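Local coordinates for protein putative O-acetylhomoserine (Thiol)-lyase (PDB 4OC9) that probably uses pyridoxal 5'-phosphate to turn O-acetylhomoserine and a sulfur donor into homocysteine or a related sulfur amino acid, as trans-sulfuration family enzymes do, at residues D[31-36]-D[57-62]; D[79-84]-D[265-270]; D[66-71]-D[281-286]; D[88-93]-D[260-265]. One frame throughout, in Å; residues are numbered along the deposited sequence.

Contact 1: D[31-36]-D[57-62]; sequences TAYNFE and LSNPTS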
# COMPACT_ATOMS: atom_id res chain seq x y z
N THR D 31 -12.56 -3.72 5.30
CA THR D 31 -13.10 -5.03 5.67
C THR D 31 -14.59 -5.12 5.67
O THR D 31 -15.13 -6.20 5.42
CB THR D 31 -12.64 -5.47 7.07
OG1 THR D 31 -12.93 -4.45 8.03
CG2 THR D 31 -11.15 -5.69 7.07
N ALA D 32 -15.28 -4.00 5.92
CA ALA D 32 -16.75 -4.03 5.98
C ALA D 32 -17.43 -3.01 5.11
O ALA D 32 -16.85 -2.04 4.68
CB ALA D 32 -17.22 -3.92 7.41
N TYR D 33 -18.72 -3.24 4.93
CA TYR D 33 -19.55 -2.41 4.09
C TYR D 33 -20.83 -1.95 4.77
O TYR D 33 -21.42 -2.65 5.59
CB TYR D 33 -19.85 -3.23 2.82
CG TYR D 33 -18.57 -3.74 2.22
CD1 TYR D 33 -18.01 -4.94 2.65
CD2 TYR D 33 -17.85 -2.97 1.30
CE1 TYR D 33 -16.79 -5.38 2.13
CE2 TYR D 33 -16.65 -3.41 0.77
CZ TYR D 33 -16.12 -4.61 1.19
OH TYR D 33 -14.90 -5.03 0.71
N ASN D 34 -21.27 -0.74 4.43
CA ASN D 34 -22.47 -0.17 5.01
C ASN D 34 -23.70 -0.62 4.26
O ASN D 34 -23.94 -0.18 3.14
CB ASN D 34 -22.36 1.36 4.95
CG ASN D 34 -23.51 2.09 5.63
OD1 ASN D 34 -23.77 3.23 5.31
ND2 ASN D 34 -24.21 1.45 6.58
N PHE D 35 -24.48 -1.53 4.85
CA PHE D 35 -25.69 -2.00 4.22
C PHE D 35 -26.65 -0.83 4.25
O PHE D 35 -26.68 -0.08 5.23
CB PHE D 35 -26.31 -3.18 4.95
CG PHE D 35 -25.36 -4.32 5.13
CD1 PHE D 35 -24.97 -5.08 4.03
CD2 PHE D 35 -24.88 -4.64 6.37
CE1 PHE D 35 -24.08 -6.12 4.18
CE2 PHE D 35 -24.00 -5.70 6.52
CZ PHE D 35 -23.61 -6.44 5.43
N GLU D 36 -27.43 -0.67 3.18
CA GLU D 36 -28.40 0.45 3.06
C GLU D 36 -29.61 0.29 3.99
O GLU D 36 -30.25 1.28 4.33
CB GLU D 36 -28.88 0.63 1.63
CG GLU D 36 -27.76 0.80 0.61
CD GLU D 36 -28.27 0.94 -0.80
OE1 GLU D 36 -29.24 1.68 -1.01
OE2 GLU D 36 -27.67 0.33 -1.70
N LEU D 57 -14.77 -12.69 2.66
CA LEU D 57 -15.50 -13.42 1.61
C LEU D 57 -15.22 -12.83 0.23
O LEU D 57 -14.92 -13.56 -0.70
CB LEU D 57 -17.01 -13.32 1.82
CG LEU D 57 -17.52 -13.63 3.22
CD1 LEU D 57 -19.02 -13.82 3.12
CD2 LEU D 57 -16.89 -14.90 3.71
N SER D 58 -15.37 -11.51 0.09
CA SER D 58 -15.11 -10.86 -1.17
C SER D 58 -14.84 -9.38 -0.94
O SER D 58 -15.32 -8.77 0.02
CB SER D 58 -16.27 -11.00 -2.13
OG SER D 58 -17.39 -10.23 -1.68
N ASN D 59 -14.10 -8.80 -1.89
CA ASN D 59 -13.71 -7.39 -1.91
C ASN D 59 -13.78 -6.89 -3.37
O ASN D 59 -13.39 -7.62 -4.29
CB ASN D 59 -12.33 -7.28 -1.29
CG ASN D 59 -11.76 -5.88 -1.33
OD1 ASN D 59 -11.51 -5.31 -2.41
ND2 ASN D 59 -11.41 -5.37 -0.15
N PRO D 60 -14.30 -5.68 -3.61
CA PRO D 60 -14.43 -5.16 -4.97
C PRO D 60 -13.12 -5.11 -5.76
O PRO D 60 -13.14 -5.41 -6.96
CB PRO D 60 -15.00 -3.76 -4.79
CG PRO D 60 -15.55 -3.73 -3.40
CD PRO D 60 -14.73 -4.70 -2.60
N THR D 61 -12.01 -4.80 -5.12
CA THR D 61 -10.73 -4.76 -5.82
C THR D 61 -10.44 -6.16 -6.31
O THR D 61 -10.24 -6.38 -7.51
CB THR D 61 -9.57 -4.25 -4.93
OG1 THR D 61 -9.85 -2.93 -4.48
CG2 THR D 61 -8.27 -4.24 -5.70
N SER D 62 -10.47 -7.12 -5.40
CA SER D 62 -10.22 -8.54 -5.77
C SER D 62 -11.29 -9.14 -6.73
O SER D 62 -11.00 -10.03 -7.50
CB SER D 62 -9.97 -9.41 -4.58
OG SER D 62 -10.99 -9.29 -3.62

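Contact 2: D[79-84]-D[265-270]; sequences IPVASG and TWLRDL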
# COMPACT_ATOMS: atom_id res chain seq x y z
N ILE D 79 -11.99 -16.66 -8.59
CA ILE D 79 -11.88 -16.30 -7.19
C ILE D 79 -10.46 -16.23 -6.67
O ILE D 79 -9.79 -17.25 -6.58
CB ILE D 79 -12.63 -17.32 -6.30
CG1 ILE D 79 -14.13 -17.13 -6.52
CG2 ILE D 79 -12.35 -17.06 -4.82
CD1 ILE D 79 -14.98 -18.13 -5.81
N PRO D 80 -10.02 -15.03 -6.33
CA PRO D 80 -8.68 -14.87 -5.81
C PRO D 80 -8.63 -15.22 -4.35
O PRO D 80 -9.55 -14.93 -3.60
CB PRO D 80 -8.39 -13.38 -6.02
CG PRO D 80 -9.33 -12.97 -7.09
CD PRO D 80 -10.58 -13.72 -6.73
N VAL D 81 -7.51 -15.81 -3.98
CA VAL D 81 -7.24 -16.24 -2.64
C VAL D 81 -5.84 -15.82 -2.22
O VAL D 81 -5.08 -15.32 -3.04
CB VAL D 81 -7.50 -17.74 -2.47
CG1 VAL D 81 -8.97 -18.00 -2.67
CG2 VAL D 81 -6.70 -18.54 -3.45
N ALA D 82 -5.49 -16.03 -0.95
CA ALA D 82 -4.18 -15.59 -0.42
C ALA D 82 -2.91 -16.08 -1.09
O ALA D 82 -1.88 -15.45 -0.98
CB ALA D 82 -4.10 -15.87 1.06
N SER D 83 -2.97 -17.25 -1.70
CA SER D 83 -1.81 -17.80 -2.36
C SER D 83 -2.18 -18.92 -3.28
O SER D 83 -3.28 -19.40 -3.27
CB SER D 83 -0.84 -18.37 -1.34
OG SER D 83 -1.39 -19.50 -0.70
N GLY D 84 -1.21 -19.27 -4.13
CA GLY D 84 -1.36 -20.36 -5.10
C GLY D 84 -1.65 -21.67 -4.37
O GLY D 84 -2.47 -22.45 -4.80
N THR D 265 -18.23 -21.15 1.93
CA THR D 265 -17.70 -22.15 2.83
C THR D 265 -16.20 -22.06 3.09
O THR D 265 -15.80 -21.76 4.21
CB THR D 265 -18.04 -23.58 2.34
OG1 THR D 265 -19.46 -23.71 2.16
CG2 THR D 265 -17.55 -24.60 3.34
N TRP D 266 -15.37 -22.22 2.06
CA TRP D 266 -13.92 -22.20 2.26
C TRP D 266 -13.32 -20.83 2.63
O TRP D 266 -12.46 -20.75 3.51
CB TRP D 266 -13.23 -22.86 1.11
CG TRP D 266 -13.85 -24.21 0.80
CD1 TRP D 266 -14.49 -24.57 -0.35
CD2 TRP D 266 -14.02 -25.31 1.70
NE1 TRP D 266 -14.94 -25.84 -0.26
CE2 TRP D 266 -14.68 -26.32 0.99
CE3 TRP D 266 -13.61 -25.56 3.02
CZ2 TRP D 266 -14.98 -27.58 1.56
CZ3 TRP D 266 -13.91 -26.81 3.58
CH2 TRP D 266 -14.58 -27.81 2.85
N LEU D 267 -13.72 -19.77 1.95
CA LEU D 267 -13.22 -18.45 2.32
C LEU D 267 -13.85 -18.04 3.65
O LEU D 267 -13.15 -17.63 4.56
CB LEU D 267 -13.50 -17.36 1.28
CG LEU D 267 -12.57 -17.29 0.08
CD1 LEU D 267 -13.08 -16.35 -1.00
CD2 LEU D 267 -11.19 -16.86 0.58
N ARG D 268 -15.15 -18.21 3.75
CA ARG D 268 -15.83 -17.82 4.97
C ARG D 268 -15.35 -18.49 6.22
O ARG D 268 -15.18 -17.84 7.24
CB ARG D 268 -17.33 -18.04 4.83
CG ARG D 268 -18.10 -17.49 6.02
CD ARG D 268 -19.60 -17.51 5.78
NE ARG D 268 -20.31 -16.73 6.80
CZ ARG D 268 -21.63 -16.51 6.83
NH1 ARG D 268 -22.44 -17.03 5.90
NH2 ARG D 268 -22.16 -15.78 7.80
N ASP D 269 -15.11 -19.79 6.15
CA ASP D 269 -14.68 -20.53 7.35
C ASP D 269 -13.17 -20.77 7.51
O ASP D 269 -12.70 -20.88 8.62
CB ASP D 269 -15.45 -21.87 7.41
CG ASP D 269 -16.99 -21.70 7.39
OD1 ASP D 269 -17.50 -20.56 7.54
OD2 ASP D 269 -17.69 -22.72 7.22
N LEU D 270 -12.45 -20.95 6.41
CA LEU D 270 -10.98 -21.20 6.48
C LEU D 270 -10.19 -19.91 6.35
O LEU D 270 -9.05 -19.81 6.83
CB LEU D 270 -10.53 -22.28 5.51
CG LEU D 270 -10.77 -23.78 5.81
CD1 LEU D 270 -12.13 -24.00 6.41
CD2 LEU D 270 -10.54 -24.80 4.68

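Contact 3: D[66-71]-D[281-286]; sequences GQRLAN and LLLQGL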
# COMPACT_ATOMS: atom_id res chain seq x y z
N GLY D 66 -10.64 -11.24 -10.16
CA GLY D 66 -11.24 -12.56 -10.39
C GLY D 66 -11.93 -12.66 -11.74
O GLY D 66 -11.67 -13.61 -12.51
N GLN D 67 -12.76 -11.68 -12.04
CA GLN D 67 -13.50 -11.70 -13.29
C GLN D 67 -12.58 -11.53 -14.50
O GLN D 67 -12.75 -12.20 -15.52
CB GLN D 67 -14.63 -10.68 -13.26
CG GLN D 67 -15.61 -10.86 -14.41
CD GLN D 67 -16.32 -12.20 -14.33
OE1 GLN D 67 -16.94 -12.54 -13.30
NE2 GLN D 67 -16.26 -12.96 -15.41
N ARG D 68 -11.61 -10.64 -14.41
CA ARG D 68 -10.69 -10.47 -15.52
C ARG D 68 -9.89 -11.74 -15.75
O ARG D 68 -9.65 -12.11 -16.90
CB ARG D 68 -9.75 -9.28 -15.38
CG ARG D 68 -10.44 -7.93 -15.53
CD ARG D 68 -9.42 -6.81 -15.50
NE ARG D 68 -10.08 -5.51 -15.56
CZ ARG D 68 -9.46 -4.36 -15.41
NH1 ARG D 68 -8.17 -4.32 -15.14
NH2 ARG D 68 -10.14 -3.22 -15.46
N LEU D 69 -9.41 -12.36 -14.68
CA LEU D 69 -8.65 -13.61 -14.85
C LEU D 69 -9.53 -14.65 -15.55
O LEU D 69 -9.04 -15.41 -16.39
CB LEU D 69 -8.13 -14.16 -13.53
CG LEU D 69 -6.95 -13.48 -12.87
CD1 LEU D 69 -6.82 -13.88 -11.42
CD2 LEU D 69 -5.70 -13.81 -13.65
N ALA D 70 -10.81 -14.67 -15.20
CA ALA D 70 -11.74 -15.59 -15.83
C ALA D 70 -11.92 -15.23 -17.31
O ALA D 70 -12.00 -16.10 -18.17
CB ALA D 70 -13.10 -15.57 -15.13
N ASN D 71 -12.02 -13.95 -17.58
CA ASN D 71 -12.19 -13.47 -18.95
C ASN D 71 -11.00 -13.81 -19.82
O ASN D 71 -11.19 -14.28 -20.94
CB ASN D 71 -12.45 -11.96 -18.98
CG ASN D 71 -13.76 -11.60 -18.34
OD1 ASN D 71 -14.52 -12.47 -17.96
ND2 ASN D 71 -14.02 -10.32 -18.19
N LEU D 281 -2.19 -4.94 -6.87
CA LEU D 281 -0.90 -5.12 -7.53
C LEU D 281 -1.02 -6.20 -8.59
O LEU D 281 -0.50 -6.06 -9.70
CB LEU D 281 0.18 -5.51 -6.53
CG LEU D 281 0.61 -4.38 -5.62
CD1 LEU D 281 1.51 -4.84 -4.49
CD2 LEU D 281 1.31 -3.31 -6.44
N LEU D 282 -1.71 -7.29 -8.26
CA LEU D 282 -1.92 -8.41 -9.21
C LEU D 282 -2.75 -7.95 -10.41
O LEU D 282 -2.51 -8.41 -11.52
CB LEU D 282 -2.51 -9.61 -8.49
CG LEU D 282 -1.49 -10.19 -7.49
CD1 LEU D 282 -2.12 -11.22 -6.55
CD2 LEU D 282 -0.29 -10.78 -8.21
N LEU D 283 -3.70 -7.05 -10.21
CA LEU D 283 -4.44 -6.51 -11.33
C LEU D 283 -3.50 -5.76 -12.22
O LEU D 283 -3.61 -5.84 -13.43
CB LEU D 283 -5.50 -5.48 -10.95
CG LEU D 283 -6.90 -5.90 -10.52
CD1 LEU D 283 -7.66 -4.73 -9.94
CD2 LEU D 283 -7.58 -6.43 -11.78
N GLN D 284 -2.61 -5.00 -11.61
CA GLN D 284 -1.66 -4.22 -12.42
C GLN D 284 -0.76 -5.16 -13.26
O GLN D 284 -0.44 -4.88 -14.40
CB GLN D 284 -0.77 -3.29 -11.57
CG GLN D 284 -1.57 -2.42 -10.60
CD GLN D 284 -2.65 -1.60 -11.24
OE1 GLN D 284 -3.81 -1.78 -10.88
NE2 GLN D 284 -2.34 -0.78 -12.23
N GLY D 285 -0.34 -6.26 -12.64
CA GLY D 285 0.53 -7.20 -13.30
C GLY D 285 -0.20 -7.86 -14.42
O GLY D 285 0.37 -8.08 -15.49
N LEU D 286 -1.48 -8.13 -14.20
CA LEU D 286 -2.27 -8.77 -15.23
C LEU D 286 -2.31 -7.92 -16.49
O LEU D 286 -2.26 -8.42 -17.61
CB LEU D 286 -3.69 -9.06 -14.75
CG LEU D 286 -4.58 -9.77 -15.78
CD1 LEU D 286 -3.96 -11.08 -16.22
CD2 LEU D 286 -5.96 -10.03 -15.17
O HOH W 1 -6.06 -6.35 -14.90

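Contact 4: D[88-93]-D[260-265]; sequences CFYALI and IRVIIT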
# COMPACT_ATOMS: atom_id res chain seq x y z
N CYS D 88 -4.80 -24.20 -4.69
CA CYS D 88 -4.73 -25.66 -4.94
C CYS D 88 -5.53 -26.39 -3.84
O CYS D 88 -6.38 -27.22 -4.13
CB CYS D 88 -3.30 -26.15 -5.03
SG CYS D 88 -2.34 -25.53 -6.43
N PHE D 89 -5.30 -26.00 -2.59
CA PHE D 89 -5.99 -26.58 -1.42
C PHE D 89 -7.52 -26.42 -1.55
O PHE D 89 -8.26 -27.40 -1.48
CB PHE D 89 -5.39 -26.00 -0.15
CG PHE D 89 -6.17 -26.28 1.07
CD1 PHE D 89 -6.45 -27.56 1.45
CD2 PHE D 89 -6.52 -25.22 1.91
CE1 PHE D 89 -7.16 -27.81 2.62
CE2 PHE D 89 -7.21 -25.45 3.08
CZ PHE D 89 -7.53 -26.75 3.45
N TYR D 90 -7.97 -25.19 -1.73
CA TYR D 90 -9.40 -24.88 -1.91
C TYR D 90 -10.04 -25.62 -3.07
O TYR D 90 -11.18 -26.06 -2.95
CB TYR D 90 -9.57 -23.36 -2.05
CG TYR D 90 -9.64 -22.61 -0.74
CD1 TYR D 90 -8.91 -23.03 0.37
CD2 TYR D 90 -10.29 -21.39 -0.66
CE1 TYR D 90 -8.96 -22.34 1.56
CE2 TYR D 90 -10.32 -20.67 0.53
CZ TYR D 90 -9.65 -21.15 1.63
OH TYR D 90 -9.67 -20.45 2.81
N ALA D 91 -9.32 -25.79 -4.17
CA ALA D 91 -9.88 -26.50 -5.33
C ALA D 91 -10.11 -27.99 -5.03
O ALA D 91 -11.16 -28.55 -5.36
CB ALA D 91 -9.00 -26.33 -6.53
N LEU D 92 -9.15 -28.60 -4.35
CA LEU D 92 -9.26 -30.00 -3.98
C LEU D 92 -10.35 -30.27 -2.92
O LEU D 92 -11.23 -31.13 -3.10
CB LEU D 92 -7.89 -30.50 -3.51
CG LEU D 92 -6.83 -30.51 -4.63
CD1 LEU D 92 -5.42 -30.74 -4.10
CD2 LEU D 92 -7.17 -31.53 -5.71
N ILE D 93 -10.31 -29.52 -1.82
CA ILE D 93 -11.32 -29.72 -0.75
C ILE D 93 -12.71 -29.33 -1.19
O ILE D 93 -13.66 -29.77 -0.57
CB ILE D 93 -10.98 -29.01 0.57
CG1 ILE D 93 -10.95 -27.48 0.36
CG2 ILE D 93 -9.67 -29.56 1.14
CD1 ILE D 93 -10.59 -26.69 1.59
N ILE D 260 -19.30 -20.50 -5.79
CA ILE D 260 -20.14 -20.13 -4.66
C ILE D 260 -19.73 -20.88 -3.42
O ILE D 260 -19.62 -20.29 -2.35
CB ILE D 260 -21.64 -20.38 -4.92
CG1 ILE D 260 -22.19 -19.41 -5.98
CG2 ILE D 260 -22.46 -20.22 -3.66
CD1 ILE D 260 -22.07 -17.92 -5.66
N ARG D 261 -19.46 -22.17 -3.56
CA ARG D 261 -19.08 -22.92 -2.38
C ARG D 261 -17.73 -22.42 -1.86
O ARG D 261 -17.53 -22.30 -0.68
CB ARG D 261 -19.15 -24.45 -2.59
CG ARG D 261 -19.11 -25.15 -1.24
CD ARG D 261 -19.59 -26.61 -1.16
NE ARG D 261 -18.61 -27.63 -1.40
CZ ARG D 261 -18.05 -28.42 -0.48
NH1 ARG D 261 -18.41 -28.46 0.80
NH2 ARG D 261 -17.15 -29.28 -0.91
N VAL D 262 -16.81 -22.11 -2.77
CA VAL D 262 -15.50 -21.61 -2.35
C VAL D 262 -15.69 -20.37 -1.46
O VAL D 262 -14.97 -20.18 -0.46
CB VAL D 262 -14.62 -21.21 -3.55
CG1 VAL D 262 -13.33 -20.55 -3.07
CG2 VAL D 262 -14.30 -22.40 -4.44
N ILE D 263 -16.64 -19.52 -1.82
CA ILE D 263 -16.88 -18.33 -1.06
C ILE D 263 -17.61 -18.53 0.26
O ILE D 263 -17.09 -18.17 1.34
CB ILE D 263 -17.69 -17.31 -1.86
CG1 ILE D 263 -16.89 -16.84 -3.08
CG2 ILE D 263 -18.00 -16.11 -0.98
CD1 ILE D 263 -17.63 -15.88 -3.99
N ILE D 264 -18.82 -19.07 0.17
CA ILE D 264 -19.65 -19.25 1.38
C ILE D 264 -19.14 -20.29 2.37
O ILE D 264 -19.56 -20.31 3.53
CB ILE D 264 -21.12 -19.55 1.03
CG1 ILE D 264 -21.29 -20.95 0.42
CG2 ILE D 264 -21.65 -18.44 0.14
CD1 ILE D 264 -22.74 -21.31 0.16
N THR D 265 -18.23 -21.15 1.93
CA THR D 265 -17.70 -22.15 2.83
C THR D 265 -16.20 -22.06 3.09
O THR D 265 -15.80 -21.76 4.21
CB THR D 265 -18.04 -23.58 2.34
OG1 THR D 265 -19.46 -23.71 2.16
CG2 THR D 265 -17.55 -24.60 3.34

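Contact 1: D[31-36]-D[57-62]
Tyr-33 reaches from the loop 31-36 to the start of helix 60-73, and the far end of its phenol does all the touching. With CG swung opposite the carbonyl carbon (chi1 -53°) and the ring turned about perpendicular to the CA-CB-CG plane, the side chain meets Pro-60 from the opposite direction. Tyr-33 OH lies 3.3 Å from Pro-60 CD, and the ring carbon CZ of Tyr-33 is 4.0 Å from the same CD, so the proline ring packs obliquely against the hydroxyl end of the phenol. Asn-59 crosses the tyrosine at about a right angle, its amide plane turned 78° from the ring. Its ND2 comes within 3.6 Å of Tyr-33 OH, a van der Waals approach; the hydroxyl bonds instead to Ser-55 OG. Asn-59 is the N-cap of helix 60-73, which Pro-60 opens: CG stands trans to the backbone N (chi1 176°), and OD1 takes the N-H of Thr-61 at 2.8 Å in the carbonyl plane, while ND2 donates to Tyr-28 O. Both ends of the amide are therefore used, which fixes its rotation beside the phenol. Gln-20 of the third subunit packs on both Tyr-33 and Pro-60, and Asn-34 ND2 bonds to Leu-365 O of the second subunit.

Contact 2: D[79-84]-D[265-270]
This is a small, wholly apolar strand-to-helix contact, in which Leu-267 of helix 257-270 packs against strand 77-81, an outermost strand of the seven-stranded sheet within this chain. Its two methyls divide the work. Leu-267 CD1 lies 4.0 Å from Ile-79 CG2, and Leu-267 CD2 lies 4.1 Å from Val-81 CG1. Ile-79 and Val-81, two residues apart on the strand, both direct their side chains at the helix, whereas Pro-80 between them faces the other way. The branch that Ile-79 offers is CG2, set trans to the backbone N because CG1 takes the position beside that N (chi1 -71°). Ile-79 and leucine run past each other in opposite directions, while Val-81 meets the leucine at a slant. Beyond Val-81 the chain turns into helix 84-93: Ser-83 caps it through OG to Ala-86 N, and Gly-84 N binds phosphate oxygen OP2 of the pyridoxal-lysine at position 206. The turn after the strand thus leads to the cofactor's phosphate. Methyl groups at van der Waals distance impose little directional constraint, so shape and burial should hold helix against strand here, with polar recognition left to the turn and helix start that follow.

Contact 3: D[66-71]-D[281-286]
Arg-68 reaches across toward helix 281-286 and meets it with both its aliphatic stem and its charged head. Arg-68 CB is 3.9 Å from Leu-286 CD2. From CG to NE the chain is extended, which carries the guanidinium across Leu-283 at about a right angle; Arg-68 NH1 comes to 4.0 Å from Leu-283 CD2, obliquely to the guanidinium plane. A water in that plane, at its edge, accepts from Arg-68 NH1 at 2.9 Å and donates to Leu-283 O at 2.9 Å, giving the buried charge a bridge to the opposite backbone, while Arg-68 NE bonds to Gly-13 O. One residue on, Leu-69 turns its tip inward: Leu-69 CD2 lies 4.1 Å from both Leu-286 CD1 and Leu-286 CD2, resting against the fork of that side chain. Leu-286 presents this fork with CG trans to its backbone N (chi1 -179°). The two segments run nearly parallel, 26° between their directions, with axes 10.9 Å apart, and side chains with one water bridge that separation. Leu-69 also packs on Ala-218 and Ile-220 of strand 217-221, so this side chain joins helix 60-73 to both the central sheet and the long helix 276-309, whose Gln-284 O bonds to Gln-211 NE2 of the fourth subunit.

Contact 4: D[88-93]-D[260-265]
Val-262 and Tyr-90, which bury most surface here, are the residues whose CA atoms come nearest across segments 88-93 and 260-265, 6.9 Å apart. The touch is a methyl against a ring edge: Val-262 CG1 sits near the plane of the phenol, 4.0 Å from Tyr-90 CD2. Val-262 brings that methyl forward with CG1 trans to the backbone N (chi1 174°). Tyr-90 points its side chain at the facing helix, and its hydroxyl receives the N-H of Ala-272, just past the end of helix 257-270, so the ring is held at its far end as well as along its edge. Arg-261 makes the polar part of the contact. Its chain folds at chi3 (89°) and swings the guanidinium back to the end of helix 84-93, where Arg-261 NH2 stands 3.5 Å from Ile-93 O, too loose for a bond, and donates instead to Asn-94 O. A positive group facing carbonyls at a helix C-terminus should be favoured electrostatically. Trp-266, one pi-widened turn further along helix 257-270, packs on both Arg-261 and Ile-93. Strand 77-81 closes another side, with Val-81 on Tyr-90 and Ile-79 on Val-262, while helix 110-119 packs against Cys-88, Phe-89 and Leu-92.

All four contacts are buried, but contact 1, centred about 26 Å from the centre of the chain, is the peripheral one, made by a loop among subunits; the centres of contacts 2, 3 and 4 lie about 13 to 15 Å from the centre of the chain. Contacts 2 and 4 form one neighbourhood, centres about 7 Å apart: they share helix 257-270 and Thr-265, and contact 4 nests within the loop that contact 2 closes. Contacts 1 and 3 use the start and the later turns of helix 60-73. Chemistry follows place: methyls alone in contact 2, a phenol beside a capped helix start in contact 1, and arginines among apolar groups in contacts 3 and 4, water-bridged only in the former.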